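PDB 5C5T: prolyl 4-hydroxylase from Paramecium bursaria Chlorella virus 1, which probably hydroxylates prolyl residues of collagen-like substrates as a metal- and 2-oxoglutarate-dependent dioxygenase. Local coordinates for residues C33-E39 / K112-I116; D42-S46 / K100-T105; D123-Y129 / E216-Q222. All coordinates share one frame; numbering follows the deposited sequence.

Contact 1 (C33-E39 / K112-I116); sequences CDGKYYE and KKHCI. With MN (manganese (II) ion), chain E.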
loop_
_atom_site.group_PDB
_atom_site.type_symbol
_atom_site.label_atom_id
_atom_site.label_comp_id
_atom_site.label_asym_id
_atom_site.label_seq_id
_atom_site.Cartn_x
_atom_site.Cartn_y
_atom_site.Cartn_z
ATOM N N CYS A 33 -5.268 -10.377 -12.841
ATOM C CA CYS A 33 -5.448 -9.437 -13.959
ATOM C C CYS A 33 -4.213 -9.257 -14.859
ATOM O O CYS A 33 -3.212 -8.716 -14.409
ATOM C CB CYS A 33 -5.854 -8.081 -13.410
ATOM S SG CYS A 33 -6.308 -6.913 -14.704
ATOM N N ASP A 34 -4.299 -9.729 -16.110
ATOM C CA ASP A 34 -3.178 -9.702 -17.072
ATOM C C ASP A 34 -1.854 -10.327 -16.599
ATOM O O ASP A 34 -0.785 -10.044 -17.146
ATOM C CB ASP A 34 -2.902 -8.273 -17.479
ATOM C CG ASP A 34 -4.087 -7.625 -18.134
ATOM O OD1 ASP A 34 -4.854 -8.345 -18.791
ATOM O OD2 ASP A 34 -4.202 -6.402 -17.959
ATOM N N GLY A 35 -1.932 -11.215 -15.620
ATOM C CA GLY A 35 -0.749 -11.812 -15.006
ATOM C C GLY A 35 0.159 -10.887 -14.203
ATOM O O GLY A 35 1.239 -11.294 -13.772
ATOM N N LYS A 36 -0.287 -9.659 -13.964
ATOM C CA LYS A 36 0.531 -8.658 -13.313
ATOM C C LYS A 36 0.202 -8.560 -11.819
ATOM O O LYS A 36 -0.652 -7.781 -11.383
ATOM C CB LYS A 36 0.342 -7.304 -14.003
ATOM C CG LYS A 36 0.736 -7.285 -15.511
ATOM C CD LYS A 36 0.519 -5.933 -16.123
ATOM C CE LYS A 36 0.934 -5.850 -17.597
ATOM N NZ LYS A 36 0.607 -4.490 -18.174
ATOM N N TYR A 37 0.837 -9.374 -11.002
ATOM C CA TYR A 37 0.534 -9.335 -9.555
ATOM C C TYR A 37 0.831 -7.987 -8.885
ATOM O O TYR A 37 0.142 -7.594 -7.952
ATOM C CB TYR A 37 1.298 -10.481 -8.829
ATOM C CG TYR A 37 0.746 -11.865 -9.076
ATOM C CD1 TYR A 37 -0.405 -12.308 -8.428
ATOM C CD2 TYR A 37 1.384 -12.747 -9.956
ATOM C CE1 TYR A 37 -0.903 -13.574 -8.658
ATOM C CE2 TYR A 37 0.893 -14.018 -10.158
ATOM C CZ TYR A 37 -0.230 -14.418 -9.507
ATOM O OH TYR A 37 -0.734 -15.672 -9.719
ATOM N N TYR A 38 1.856 -7.281 -9.375
ATOM C CA TYR A 38 2.242 -5.937 -8.893
ATOM C C TYR A 38 2.732 -5.111 -10.067
ATOM O O TYR A 38 3.115 -5.681 -11.096
ATOM C CB TYR A 38 3.344 -6.003 -7.814
ATOM C CG TYR A 38 4.617 -6.593 -8.363
ATOM C CD1 TYR A 38 5.491 -5.833 -9.094
ATOM C CD2 TYR A 38 4.891 -7.931 -8.191
ATOM C CE1 TYR A 38 6.654 -6.394 -9.633
ATOM C CE2 TYR A 38 6.050 -8.513 -8.705
ATOM C CZ TYR A 38 6.933 -7.730 -9.425
ATOM O OH TYR A 38 8.066 -8.375 -9.969
ATOM N N GLU A 39 2.600 -3.795 -9.939
ATOM C CA GLU A 39 3.162 -2.822 -10.860
ATOM C C GLU A 39 3.740 -1.700 -10.039
ATOM O O GLU A 39 3.125 -1.219 -9.053
ATOM C CB GLU A 39 2.103 -2.303 -11.820
ATOM C CG GLU A 39 1.503 -3.371 -12.683
ATOM C CD GLU A 39 0.436 -2.857 -13.628
ATOM O OE1 GLU A 39 0.725 -1.976 -14.460
ATOM O OE2 GLU A 39 -0.678 -3.382 -13.576
ATOM N N LYS A 112 -8.302 -1.283 -16.070
ATOM C CA LYS A 112 -8.443 -2.667 -15.654
ATOM C C LYS A 112 -9.902 -3.030 -15.559
ATOM O O LYS A 112 -10.289 -3.868 -14.760
ATOM C CB LYS A 112 -7.786 -2.897 -14.285
ATOM C CG LYS A 112 -6.436 -2.279 -14.087
ATOM C CD LYS A 112 -5.368 -3.043 -14.841
ATOM C CE LYS A 112 -3.945 -2.628 -14.373
ATOM N NZ LYS A 112 -2.920 -3.382 -15.148
ATOM N N LYS A 113 -10.733 -2.394 -16.376
ATOM C CA LYS A 113 -12.175 -2.632 -16.243
ATOM C C LYS A 113 -12.535 -4.089 -16.516
ATOM O O LYS A 113 -13.553 -4.587 -16.023
ATOM C CB LYS A 113 -13.011 -1.714 -17.157
ATOM C CG LYS A 113 -12.284 -0.919 -18.200
ATOM C CD LYS A 113 -12.113 -1.711 -19.461
ATOM C CE LYS A 113 -10.706 -1.630 -19.984
ATOM N NZ LYS A 113 -10.027 -2.913 -19.645
ATOM N N HIS A 114 -11.718 -4.809 -17.271
ATOM C CA HIS A 114 -12.070 -6.202 -17.536
ATOM C C HIS A 114 -11.706 -7.129 -16.357
ATOM O O HIS A 114 -12.052 -8.312 -16.357
ATOM C CB HIS A 114 -11.416 -6.684 -18.827
ATOM C CG HIS A 114 -9.945 -6.921 -18.723
ATOM N ND1 HIS A 114 -9.411 -8.162 -18.448
ATOM C CD2 HIS A 114 -8.894 -6.084 -18.879
ATOM C CE1 HIS A 114 -8.093 -8.083 -18.449
ATOM N NE2 HIS A 114 -7.753 -6.833 -18.701
ATOM N N CYS A 115 -11.050 -6.571 -15.343
ATOM C CA CYS A 115 -10.667 -7.302 -14.155
ATOM C C CYS A 115 -11.445 -6.889 -12.908
ATOM O O CYS A 115 -11.619 -7.688 -11.977
ATOM C CB CYS A 115 -9.192 -7.093 -13.897
ATOM S SG CYS A 115 -8.149 -7.625 -15.286
ATOM N N ILE A 116 -11.893 -5.636 -12.854
ATOM C CA ILE A 116 -12.571 -5.188 -11.636
ATOM C C ILE A 116 -13.690 -4.243 -12.033
ATOM O O ILE A 116 -13.511 -3.343 -12.857
ATOM C CB ILE A 116 -11.580 -4.561 -10.595
ATOM C CG1 ILE A 116 -12.285 -4.174 -9.285
ATOM C CG2 ILE A 116 -10.838 -3.343 -11.151
ATOM C CD1 ILE A 116 -11.313 -3.746 -8.173
HETATM MN MN MN E . -5.982 -6.038 -19.206
HETATM O O HOH W 1 -3.114 -6.041 -13.329
HETATM O O HOH W 2 -0.853 -1.637 -16.726
HETATM O O HOH W 3 -6.619 -4.465 -20.808
HETATM O O HOH W 4 -6.011 -4.220 -18.250
#
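Cys33 and Cys115 are joined covalently: a disulfide with SG to SG at 2.1 Å and a chi3 of 75° ties the stretch leading into strand 38-41 to the loop that follows helix 96-109. Trp192 of strand 188-192 packs on the Cys33 side chain.

Metal coordination adds a second tie on the exposed side. A manganese ion is held by Asp34 OD2 at 2.2 Å and by His114 NE2 at 2.0 Å, with waters 3 and 4 as further ligands. Asp34 OD1 stands farther off, 2.6 Å from the manganese, so the carboxylate straddles the ion unevenly. The carboxylate and imidazole planes are 39° apart, and Asp34 OD1 lies 3.3 Å from His114 CE1, at the ring edge.

Charge pairing makes the third link. Lys112 bends at chi2 (-74°) and then runs out straight, which brings NZ to the syn lone pair of Glu39 OE2 at 2.7 Å. Water 1 connects the same ammonium group to Cys33 O, and water 2 to Glu39 OE1, giving NZ three partners.

Disulfide, metal and salt bridge fasten these segments together; the Asp-His manganese site, its ligands exposed, is separate from the His-Asp-His centre (His138, Asp140, His207) of the 2-oxoglutarate oxygenase fold.

Contact 2 (D42-S46 / K100-T105); sequences DGFLS and KIQKKT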
loop_
_atom_site.group_PDB
_atom_site.type_symbol
_atom_site.label_atom_id
_atom_site.label_comp_id
_atom_site.label_asym_id
_atom_site.label_seq_id
_atom_site.Cartn_x
_atom_site.Cartn_y
_atom_site.Cartn_z
ATOM N N ASP A 42 6.991 4.983 -10.898
ATOM C CA ASP A 42 7.803 6.088 -10.378
ATOM C C ASP A 42 7.098 7.443 -10.593
ATOM O O ASP A 42 6.401 7.611 -11.578
ATOM C CB ASP A 42 9.162 6.092 -11.045
ATOM C CG ASP A 42 10.020 4.950 -10.594
ATOM O OD1 ASP A 42 10.017 4.591 -9.391
ATOM O OD2 ASP A 42 10.723 4.405 -11.460
ATOM N N GLY A 43 7.312 8.385 -9.682
ATOM C CA GLY A 43 6.728 9.704 -9.760
ATOM C C GLY A 43 5.226 9.778 -9.673
ATOM O O GLY A 43 4.613 10.730 -10.161
ATOM N N PHE A 44 4.630 8.786 -9.009
ATOM C CA PHE A 44 3.194 8.783 -8.770
ATOM C C PHE A 44 2.785 10.056 -8.021
ATOM O O PHE A 44 1.782 10.658 -8.387
ATOM C CB PHE A 44 2.801 7.532 -7.988
ATOM C CG PHE A 44 1.323 7.326 -7.821
ATOM C CD1 PHE A 44 0.559 6.769 -8.859
ATOM C CD2 PHE A 44 0.666 7.703 -6.657
ATOM C CE1 PHE A 44 -0.818 6.558 -8.690
ATOM C CE2 PHE A 44 -0.693 7.514 -6.498
ATOM C CZ PHE A 44 -1.445 6.950 -7.521
ATOM N N LEU A 45 3.541 10.432 -6.984
ATOM C CA LEU A 45 3.428 11.783 -6.377
ATOM C C LEU A 45 4.683 12.556 -6.589
ATOM O O LEU A 45 5.754 11.951 -6.609
ATOM C CB LEU A 45 3.160 11.718 -4.869
ATOM C CG LEU A 45 1.812 11.161 -4.402
ATOM C CD1 LEU A 45 1.705 11.171 -2.868
ATOM C CD2 LEU A 45 0.628 11.908 -5.057
ATOM N N SER A 46 4.599 13.894 -6.682
ATOM C CA SER A 46 5.834 14.677 -6.661
ATOM C C SER A 46 6.494 14.667 -5.283
ATOM O O SER A 46 5.866 14.346 -4.261
ATOM C CB SER A 46 5.585 16.106 -7.071
ATOM O OG SER A 46 4.941 16.806 -6.009
ATOM N N LYS A 100 -5.616 13.497 -4.513
ATOM C CA LYS A 100 -4.853 13.135 -5.708
ATOM C C LYS A 100 -4.481 11.652 -5.792
ATOM O O LYS A 100 -4.586 11.038 -6.834
ATOM C CB LYS A 100 -3.582 13.987 -5.782
ATOM C CG LYS A 100 -2.699 13.657 -6.979
ATOM C CD LYS A 100 -1.547 14.647 -7.107
ATOM C CE LYS A 100 -0.750 14.407 -8.387
ATOM N NZ LYS A 100 -0.081 15.677 -8.861
ATOM N N ILE A 101 -4.055 11.083 -4.676
ATOM C CA ILE A 101 -3.850 9.622 -4.614
ATOM C C ILE A 101 -5.073 8.909 -5.142
ATOM O O ILE A 101 -4.964 8.032 -5.999
ATOM C CB ILE A 101 -3.517 9.168 -3.201
ATOM C CG1 ILE A 101 -2.119 9.707 -2.777
ATOM C CG2 ILE A 101 -3.519 7.610 -3.104
ATOM C CD1 ILE A 101 -1.749 9.490 -1.310
ATOM N N GLN A 102 -6.248 9.313 -4.675
ATOM C CA GLN A 102 -7.456 8.556 -5.009
ATOM C C GLN A 102 -7.847 8.769 -6.445
ATOM O O GLN A 102 -8.209 7.828 -7.148
ATOM C CB GLN A 102 -8.578 8.958 -4.070
ATOM C CG GLN A 102 -8.230 8.569 -2.636
ATOM C CD GLN A 102 -9.387 8.681 -1.708
ATOM O OE1 GLN A 102 -10.230 9.609 -1.863
ATOM N NE2 GLN A 102 -9.473 7.739 -0.733
ATOM N N LYS A 103 -7.703 9.994 -6.911
ATOM C CA LYS A 103 -7.936 10.278 -8.338
ATOM C C LYS A 103 -7.039 9.454 -9.271
ATOM O O LYS A 103 -7.527 8.850 -10.208
ATOM C CB LYS A 103 -7.741 11.764 -8.623
ATOM C CG LYS A 103 -8.085 12.163 -10.071
ATOM C CD LYS A 103 -7.896 13.651 -10.292
ATOM C CE LYS A 103 -8.546 14.091 -11.597
ATOM N NZ LYS A 103 -7.629 13.822 -12.713
ATOM N N LYS A 104 -5.737 9.431 -9.019
ATOM C CA LYS A 104 -4.838 8.664 -9.858
ATOM C C LYS A 104 -5.035 7.174 -9.710
ATOM O O LYS A 104 -4.776 6.424 -10.664
ATOM C CB LYS A 104 -3.406 9.046 -9.552
ATOM C CG LYS A 104 -3.127 10.456 -9.888
ATOM C CD LYS A 104 -1.695 10.837 -9.730
ATOM C CE LYS A 104 -0.859 10.070 -10.695
ATOM N NZ LYS A 104 0.437 10.721 -10.889
ATOM N N THR A 105 -5.471 6.735 -8.528
ATOM C CA THR A 105 -5.722 5.305 -8.330
ATOM C C THR A 105 -6.950 4.927 -9.173
ATOM O O THR A 105 -6.964 3.914 -9.847
ATOM C CB THR A 105 -5.930 4.949 -6.839
ATOM O OG1 THR A 105 -4.728 5.260 -6.120
ATOM C CG2 THR A 105 -6.281 3.504 -6.636
#
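Phe44 lays its ring against helix 96-109, where the loop between strand 38-41 and helix 47-59 packs against the helix that flanks the main sheet of this 2-oxoglutarate oxygenase fold. The buried side is close-packed. A chi1 of -173° places the Phe44 ring opposite its backbone N, and Phe44 CZ lies 3.5 Å from Lys104 CB. Ile101 O sits near the ring plane at the edge, and Leu157 and Val159 of strand 153-160 also touch Phe44. Next along the loop, Leu45 crosses Ile101 at about a right angle, Leu45 CD1 standing 4.1 Å from Ile101 CG1, while CD2 of Leu45 rests on the aliphatic part of Lys100.

Toward solvent the contact is made by lysine chains. Lys100 slides past Leu45 in the opposite direction, extended, and its NZ forms a salt bridge with Glu49. Lys104 runs over one face of Phe44, the two side chains passing in opposite directions: CE makes a CH-pi contact 4.3 Å from the ring centroid, and NZ a cation-pi contact at 4.8 Å. The bend at chi3 (64°) turns the ammonium group to the loop backbone, where Lys104 NZ donates to Phe44 O at 2.8 Å, tilted 17° from the carbonyl plane.

Contact 3 (D123-Y129 / E216-Q222); sequences DVQVARY and EKIIANQ. With AKG (2-oxoglutaric acid), chain C.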
loop_
_atom_site.group_PDB
_atom_site.type_symbol
_atom_site.label_atom_id
_atom_site.label_comp_id
_atom_site.label_asym_id
_atom_site.label_seq_id
_atom_site.Cartn_x
_atom_site.Cartn_y
_atom_site.Cartn_z
ATOM N N ASP A 123 -10.508 4.698 3.664
ATOM C CA ASP A 123 -9.746 5.871 4.109
ATOM C C ASP A 123 -8.248 5.588 3.989
ATOM O O ASP A 123 -7.791 4.512 4.349
ATOM C CB ASP A 123 -10.060 6.210 5.547
ATOM C CG ASP A 123 -11.469 6.730 5.750
ATOM O OD1 ASP A 123 -12.187 6.962 4.762
ATOM O OD2 ASP A 123 -11.854 6.889 6.926
ATOM N N VAL A 124 -7.460 6.578 3.571
ATOM C CA VAL A 124 -6.026 6.382 3.436
ATOM C C VAL A 124 -5.350 6.359 4.825
ATOM O O VAL A 124 -5.692 7.152 5.715
ATOM C CB VAL A 124 -5.425 7.487 2.542
ATOM C CG1 VAL A 124 -3.923 7.521 2.594
ATOM C CG2 VAL A 124 -5.910 7.337 1.109
ATOM N N GLN A 125 -4.403 5.420 4.978
ATOM C CA GLN A 125 -3.554 5.291 6.148
ATOM C C GLN A 125 -2.153 5.775 5.804
ATOM O O GLN A 125 -1.608 5.438 4.731
ATOM C CB GLN A 125 -3.485 3.851 6.610
ATOM C CG GLN A 125 -2.657 3.588 7.851
ATOM C CD GLN A 125 -2.246 2.134 7.931
ATOM O OE1 GLN A 125 -1.316 1.708 7.252
ATOM N NE2 GLN A 125 -2.925 1.372 8.771
ATOM N N VAL A 126 -1.556 6.588 6.684
ATOM C CA VAL A 126 -0.119 6.887 6.577
ATOM C C VAL A 126 0.593 6.198 7.751
ATOM O O VAL A 126 0.147 6.298 8.901
ATOM C CB VAL A 126 0.146 8.430 6.535
ATOM C CG1 VAL A 126 1.649 8.759 6.687
ATOM C CG2 VAL A 126 -0.460 9.038 5.232
ATOM N N ALA A 127 1.678 5.466 7.460
ATOM C CA ALA A 127 2.410 4.753 8.471
ATOM C C ALA A 127 3.882 5.107 8.435
ATOM O O ALA A 127 4.428 5.386 7.370
ATOM C CB ALA A 127 2.265 3.207 8.273
ATOM N N ARG A 128 4.521 5.005 9.598
ATOM C CA ARG A 128 5.934 5.352 9.755
ATOM C C ARG A 128 6.690 4.263 10.491
ATOM O O ARG A 128 6.192 3.680 11.457
ATOM C CB ARG A 128 6.087 6.673 10.522
ATOM C CG ARG A 128 7.571 7.053 10.836
ATOM C CD ARG A 128 7.661 8.543 11.195
ATOM N NE ARG A 128 9.039 9.009 11.429
ATOM C CZ ARG A 128 9.621 8.975 12.621
ATOM N NH1 ARG A 128 8.975 8.459 13.661
ATOM N NH2 ARG A 128 10.861 9.432 12.767
ATOM N N TYR A 129 7.900 4.009 9.996
ATOM C CA TYR A 129 8.855 3.089 10.565
ATOM C C TYR A 129 10.138 3.822 10.992
ATOM O O TYR A 129 10.809 4.451 10.156
ATOM C CB TYR A 129 9.260 2.026 9.561
ATOM C CG TYR A 129 8.175 1.194 8.965
ATOM C CD1 TYR A 129 7.784 0.009 9.529
ATOM C CD2 TYR A 129 7.541 1.603 7.804
ATOM C CE1 TYR A 129 6.788 -0.778 8.949
ATOM C CE2 TYR A 129 6.560 0.821 7.209
ATOM C CZ TYR A 129 6.191 -0.359 7.797
ATOM O OH TYR A 129 5.221 -1.123 7.219
ATOM N N GLU A 216 14.390 6.827 8.151
ATOM C CA GLU A 216 13.008 6.507 8.402
ATOM C C GLU A 216 12.292 6.182 7.110
ATOM O O GLU A 216 12.780 6.456 5.995
ATOM C CB GLU A 216 12.324 7.678 9.120
ATOM C CG GLU A 216 12.172 8.887 8.224
ATOM C CD GLU A 216 11.891 10.161 8.991
ATOM O OE1 GLU A 216 10.850 10.241 9.678
ATOM O OE2 GLU A 216 12.727 11.086 8.902
ATOM N N LYS A 217 11.158 5.510 7.272
ATOM C CA LYS A 217 10.344 5.103 6.134
ATOM C C LYS A 217 8.897 5.532 6.423
ATOM O O LYS A 217 8.363 5.210 7.488
ATOM C CB LYS A 217 10.429 3.587 5.902
ATOM C CG LYS A 217 9.448 2.992 4.888
ATOM C CD LYS A 217 9.711 1.491 4.788
ATOM C CE LYS A 217 8.703 0.795 3.896
ATOM N NZ LYS A 217 8.881 -0.672 3.944
ATOM N N ILE A 218 8.294 6.244 5.485
ATOM C CA ILE A 218 6.896 6.665 5.605
ATOM C C ILE A 218 6.169 6.257 4.311
ATOM O O ILE A 218 6.657 6.568 3.209
ATOM C CB ILE A 218 6.768 8.174 5.891
ATOM C CG1 ILE A 218 7.678 8.570 7.053
ATOM C CG2 ILE A 218 5.308 8.508 6.139
ATOM C CD1 ILE A 218 7.607 10.028 7.410
ATOM N N ILE A 219 5.022 5.575 4.468
ATOM C CA ILE A 219 4.169 5.170 3.370
ATOM C C ILE A 219 2.729 5.689 3.532
ATOM O O ILE A 219 2.254 6.003 4.646
ATOM C CB ILE A 219 4.179 3.634 3.263
ATOM C CG1 ILE A 219 3.600 3.013 4.519
ATOM C CG2 ILE A 219 5.598 3.171 2.960
ATOM C CD1 ILE A 219 3.469 1.503 4.442
ATOM N N ALA A 220 2.028 5.764 2.404
ATOM C CA ALA A 220 0.577 5.943 2.321
ATOM C C ALA A 220 -0.079 4.725 1.657
ATOM O O ALA A 220 0.338 4.282 0.584
ATOM C CB ALA A 220 0.246 7.207 1.581
ATOM N N ASN A 221 -1.012 4.109 2.389
ATOM C CA ASN A 221 -1.757 2.932 1.906
ATOM C C ASN A 221 -3.141 3.282 1.486
ATOM O O ASN A 221 -3.956 3.754 2.294
ATOM C CB ASN A 221 -1.858 1.850 3.003
ATOM C CG ASN A 221 -0.582 1.108 3.214
ATOM O OD1 ASN A 221 -0.011 0.565 2.295
ATOM N ND2 ASN A 221 -0.153 1.023 4.476
ATOM N N GLN A 222 -3.419 3.053 0.210
ATOM C CA GLN A 222 -4.799 3.157 -0.345
ATOM C C GLN A 222 -5.320 1.747 -0.632
ATOM O O GLN A 222 -4.917 1.129 -1.595
ATOM C CB GLN A 222 -4.831 4.008 -1.604
ATOM C CG GLN A 222 -6.208 4.047 -2.268
ATOM C CD GLN A 222 -7.282 4.696 -1.395
ATOM O OE1 GLN A 222 -7.399 5.920 -1.343
ATOM N NE2 GLN A 222 -8.014 3.884 -0.652
HETATM C C1 AKG C . 0.975 -2.698 4.899
HETATM O O1 AKG C . 0.890 -1.605 5.538
HETATM O O2 AKG C . -0.032 -3.453 4.857
HETATM C C2 AKG C . 2.293 -3.127 4.316
HETATM O O5 AKG C . 2.409 -4.276 3.985
HETATM C C3 AKG C . 3.439 -2.112 4.175
HETATM C C4 AKG C . 4.636 -2.697 3.472
HETATM C C5 AKG C . 5.878 -1.865 3.662
HETATM O O3 AKG C . 5.992 -1.116 4.672
HETATM O O4 AKG C . 6.790 -1.914 2.781
HETATM O O HOH W 5 -6.598 2.683 2.594
#
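Tyr129 and Lys217 form one end of an antiparallel pairing between strands 125-129 and 217-222, their side chains lying side by side and pointing the same way. Backbone bonds link the hydrogen-bonded pairs Gln125-Asn221, Ala127-Ile219 and Tyr129-Lys217.

Lys217 can be followed outward. CB and CG run beside Tyr129 CD2, and CD lies 3.7 Å from the same ring atom. Because the chain is fully extended from chi1 (170°) onward, CE comes up to the C5 carboxylate of 2-oxoglutarate. At the tip, Lys217 NZ donates to O4 of 2-oxoglutarate at 2.7 Å and more weakly to O3, and it also bonds Gly170 O. Tyr129 OH lies 2.7 Å from the same O3, and Thr172 is a further partner of the ligand. Between the two ends of 2-oxoglutarate, Ile219 CD1 packs 3.6 Å from C3.

At the C1 carboxylate, Asn221 ND2 makes a weak bond to O1. The same nitrogen donates to Gln125 OE1 at 3.1 Å, with the acceptor in the amide plane of Asn221, so the neighbouring strand helps orient the amide.

The reverse face carries Val126, Arg128, Ile218 and Ala220. Val126 CG1 meets Ile218 CG2 at 3.7 Å. Arg128 grips Glu216 OE1 side-on through NE (2.8 Å) and NH2, its guanidinium turned 70° from the carboxylate; Lys162 pairs with Glu216 OE2.

The face with Val126, Ile218 and Ala220 is turned from the ligand, whereas that with Tyr129, Lys217, Ile219 and Asn221 lines the co-substrate pocket, as in the double-stranded beta-helix core of 2-oxoglutarate-dependent oxygenases.

How the contacts relate
Contact 2 joins contact 3 directly: Gln102 NE2 lies 2.8 Å from Gln222 OE1, a probable hydrogen bond, and Ile101 CD1 packs 4.2 Å from Ala220 CB, so the helix bearing 100-105 rests on the sheet face turned from the ligand. The Ile101 side chain is about 13 Å from 2-oxoglutarate, whereas contact 3 binds it, and the Asn221 side chain comes within about 6 Å of the zinc. Contact 1 is peripheral, its centre about 24 Å from that of contact 3 and about 18 Å from that of contact 2. Strand 38-41 and helix 96-109 nevertheless link contacts 1 and 2 along the chain.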